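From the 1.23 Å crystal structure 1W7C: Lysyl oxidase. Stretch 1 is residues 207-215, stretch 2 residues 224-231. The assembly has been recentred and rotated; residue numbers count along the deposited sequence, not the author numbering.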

# COMPACT_ATOMS: atom_id res chain seq x y z
N THR A 207 -35.01 -1.87 9.66
CA THR A 207 -36.43 -1.85 9.26
C THR A 207 -36.95 -0.56 8.64
O THR A 207 -38.03 -0.56 8.07
CB THR A 207 -37.32 -2.15 10.46
OG1 THR A 207 -37.16 -1.12 11.45
CG2 THR A 207 -36.93 -3.47 11.13
N GLY A 208 -36.23 0.53 8.81
CA GLY A 208 -36.72 1.84 8.41
C GLY A 208 -37.76 2.42 9.34
O GLY A 208 -38.40 3.42 9.02
N PHE A 209 -37.93 1.81 10.52
CA PHE A 209 -38.77 2.42 11.56
C PHE A 209 -37.88 3.18 12.53
O PHE A 209 -36.96 2.61 13.10
CB PHE A 209 -39.56 1.37 12.31
CG PHE A 209 -40.51 1.95 13.30
CD1 PHE A 209 -41.72 2.42 12.88
CD2 PHE A 209 -40.14 2.14 14.62
CE1 PHE A 209 -42.58 2.99 13.76
CE2 PHE A 209 -41.01 2.73 15.52
CZ PHE A 209 -42.23 3.16 15.08
N PHE A 210 -38.14 4.47 12.71
CA PHE A 210 -37.31 5.34 13.53
C PHE A 210 -38.13 6.02 14.63
O PHE A 210 -39.36 6.13 14.55
CB PHE A 210 -36.65 6.42 12.66
CG PHE A 210 -35.91 5.85 11.47
CD1 PHE A 210 -36.49 5.86 10.21
CD2 PHE A 210 -34.67 5.22 11.63
CE1 PHE A 210 -35.83 5.29 9.14
CE2 PHE A 210 -34.00 4.69 10.54
CZ PHE A 210 -34.58 4.70 9.31
N PHE A 211 -37.43 6.54 15.62
CA PHE A 211 -38.04 7.26 16.70
C PHE A 211 -37.05 8.23 17.33
O PHE A 211 -35.85 8.16 17.09
CB PHE A 211 -38.64 6.31 17.75
CG PHE A 211 -37.70 5.23 18.18
CD1 PHE A 211 -36.81 5.43 19.23
CD2 PHE A 211 -37.72 3.99 17.56
CE1 PHE A 211 -35.92 4.42 19.61
CE2 PHE A 211 -36.84 2.99 17.93
CZ PHE A 211 -35.95 3.19 18.97
N LYS A 212 -37.59 9.12 18.14
CA LYS A 212 -36.84 10.17 18.81
C LYS A 212 -37.41 10.34 20.19
O LYS A 212 -38.63 10.42 20.35
CB LYS A 212 -36.91 11.49 18.06
CG LYS A 212 -36.02 12.60 18.63
CD LYS A 212 -36.35 13.95 18.00
CE LYS A 212 -35.47 15.04 18.54
NZ LYS A 212 -35.81 16.41 18.04
N PHE A 213 -36.55 10.41 21.19
CA PHE A 213 -36.97 10.57 22.58
C PHE A 213 -36.14 11.60 23.33
O PHE A 213 -35.03 11.91 22.95
CB PHE A 213 -37.03 9.23 23.33
CG PHE A 213 -35.71 8.49 23.39
CD1 PHE A 213 -34.93 8.56 24.52
CD2 PHE A 213 -35.28 7.68 22.33
CE1 PHE A 213 -33.75 7.84 24.61
CE2 PHE A 213 -34.08 6.97 22.40
CZ PHE A 213 -33.32 7.05 23.54
N ASP A 214 -36.77 12.18 24.33
CA ASP A 214 -36.15 13.09 25.27
C ASP A 214 -35.81 12.28 26.52
O ASP A 214 -36.70 11.66 27.15
CB ASP A 214 -37.10 14.22 25.63
CG ASP A 214 -36.45 15.25 26.49
OD1 ASP A 214 -36.01 14.90 27.57
OD2 ASP A 214 -36.39 16.45 26.18
N MET A 215 -34.53 12.25 26.86
CA MET A 215 -34.02 11.52 28.03
C MET A 215 -33.29 12.48 28.98
O MET A 215 -32.28 12.11 29.60
CB MET A 215 -33.09 10.38 27.56
CG MET A 215 -32.01 10.82 26.61
SD MET A 215 -30.73 9.57 26.32
CE MET A 215 -29.99 9.46 27.95
N LYS A 224 -39.57 11.00 27.74
CA LYS A 224 -40.74 10.99 26.86
C LYS A 224 -40.33 10.68 25.43
O LYS A 224 -39.38 11.25 24.92
CB LYS A 224 -41.47 12.35 26.89
CG LYS A 224 -42.46 12.52 28.05
N MET A 225 -41.12 9.85 24.76
CA MET A 225 -41.00 9.69 23.32
C MET A 225 -41.54 10.94 22.64
O MET A 225 -42.62 11.39 22.97
CB MET A 225 -41.79 8.47 22.84
CG MET A 225 -41.38 8.04 21.43
SD MET A 225 -39.74 7.27 21.31
CE MET A 225 -40.00 5.94 22.35
N LEU A 226 -40.75 11.50 21.74
CA LEU A 226 -41.11 12.71 21.00
C LEU A 226 -41.72 12.46 19.62
O LEU A 226 -42.69 13.13 19.23
CB LEU A 226 -39.87 13.59 20.84
CG LEU A 226 -39.19 14.06 22.11
CD1 LEU A 226 -37.91 14.77 21.73
CD2 LEU A 226 -40.10 14.97 22.90
N GLU A 227 -41.12 11.54 18.87
CA GLU A 227 -41.50 11.27 17.50
C GLU A 227 -41.35 9.81 17.14
O GLU A 227 -40.45 9.13 17.64
CB GLU A 227 -40.63 12.08 16.53
CG GLU A 227 -40.70 13.57 16.71
CD GLU A 227 -39.70 14.33 15.85
OE1 GLU A 227 -39.83 15.58 15.75
OE2 GLU A 227 -38.79 13.69 15.27
N TYR A 228 -42.25 9.36 16.26
CA TYR A 228 -42.04 8.18 15.43
C TYR A 228 -41.88 8.64 14.00
O TYR A 228 -42.63 9.51 13.55
CB TYR A 228 -43.22 7.21 15.56
CG TYR A 228 -43.32 6.62 16.94
CD1 TYR A 228 -44.33 6.99 17.82
CD2 TYR A 228 -42.33 5.75 17.39
CE1 TYR A 228 -44.38 6.45 19.10
CE2 TYR A 228 -42.36 5.23 18.65
CZ TYR A 228 -43.38 5.57 19.51
OH TYR A 228 -43.38 5.01 20.77
N ILE A 229 -40.91 8.09 13.29
CA ILE A 229 -40.60 8.53 11.94
C ILE A 229 -40.59 7.32 11.03
O ILE A 229 -39.89 6.35 11.31
CB ILE A 229 -39.25 9.26 11.91
CG1 ILE A 229 -39.27 10.50 12.81
CG2 ILE A 229 -38.84 9.59 10.47
CD1 ILE A 229 -37.91 11.00 13.20
N TYR A 230 -41.36 7.38 9.95
CA TYR A 230 -41.50 6.27 9.03
C TYR A 230 -41.83 6.82 7.66
O TYR A 230 -42.68 7.69 7.53
CB TYR A 230 -42.57 5.28 9.51
CG TYR A 230 -42.78 4.12 8.56
CD1 TYR A 230 -41.94 3.01 8.59
CD2 TYR A 230 -43.80 4.14 7.63
CE1 TYR A 230 -42.13 1.96 7.73
CE2 TYR A 230 -44.00 3.09 6.76
CZ TYR A 230 -43.17 2.00 6.81
OH TYR A 230 -43.35 0.96 5.96
N ASN A 231 -41.12 6.33 6.64
CA ASN A 231 -41.29 6.82 5.27
C ASN A 231 -41.20 8.35 5.21
O ASN A 231 -41.99 9.01 4.55
CB ASN A 231 -42.61 6.31 4.66
CG ASN A 231 -42.74 6.61 3.18
OD1 ASN A 231 -41.74 6.70 2.45
ND2 ASN A 231 -44.00 6.75 2.72
O HOH W 1 -39.06 4.15 6.54
O HOH W 2 -38.66 16.76 18.01

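The two stretches form an antiparallel pair of strands: their N-to-C directions lie 151° apart and the axes approach to 4.3 Å. The ladder begins with a reciprocal pair, Phe210 N to Ile229 O at 2.9 Å and Ile229 N to Phe210 O at 2.8 Å, and ends with another, Asp214 N to Lys224 O at 2.8 Å and Lys224 N to Asp214 O at 3.0 Å. Between them a beta bulge shifts the register by one. Lys212 N donates to Glu227 O (2.9 Å), while Lys212 O accepts from both Glu227 N (3.1 Å) and Leu226 N (2.8 Å), so one carbonyl serves two successive amides. Leu226 is the extra residue; its psi of -44° departs from extended geometry, and its side chain points toward the first strand, with CD1 4.0 Å from Asp214 CB and 4.0 Å from Lys212 CE.

Phe209, Phe211, Phe213, Met225, Tyr228 and Tyr230 share one face. The Phe209 ring reaches across the strands, bringing CZ within 3.5 Å of Tyr228 CD2; the two rings lie oblique, planes at 34° and centroids 5.7 Å apart. Chi1 near +60° carries the ends of Phe211 and Phe213 away from the second strand. Met225 SD fits between the bases of these side chains, 3.8 Å from Phe211 CB and 3.9 Å from Phe213 CB, while Tyr228 CD2 packs 3.7 Å from Phe211 CB.

On the other face, Phe210 CB meets Ile229 CB at 3.9 Å, an apolar contact beside their paired backbones. The all-t Lys212 chain passes Glu227, with Lys212 CD 3.7 Å from Glu227 OE2. The charged ends are joined through water 2, whose O lies 2.9 Å from Lys212 NZ and 2.8 Å from Glu227 OE1. Beyond the direct ladder, water 1 links Gly208 O (2.7 Å) to Asn231 N (3.0 Å).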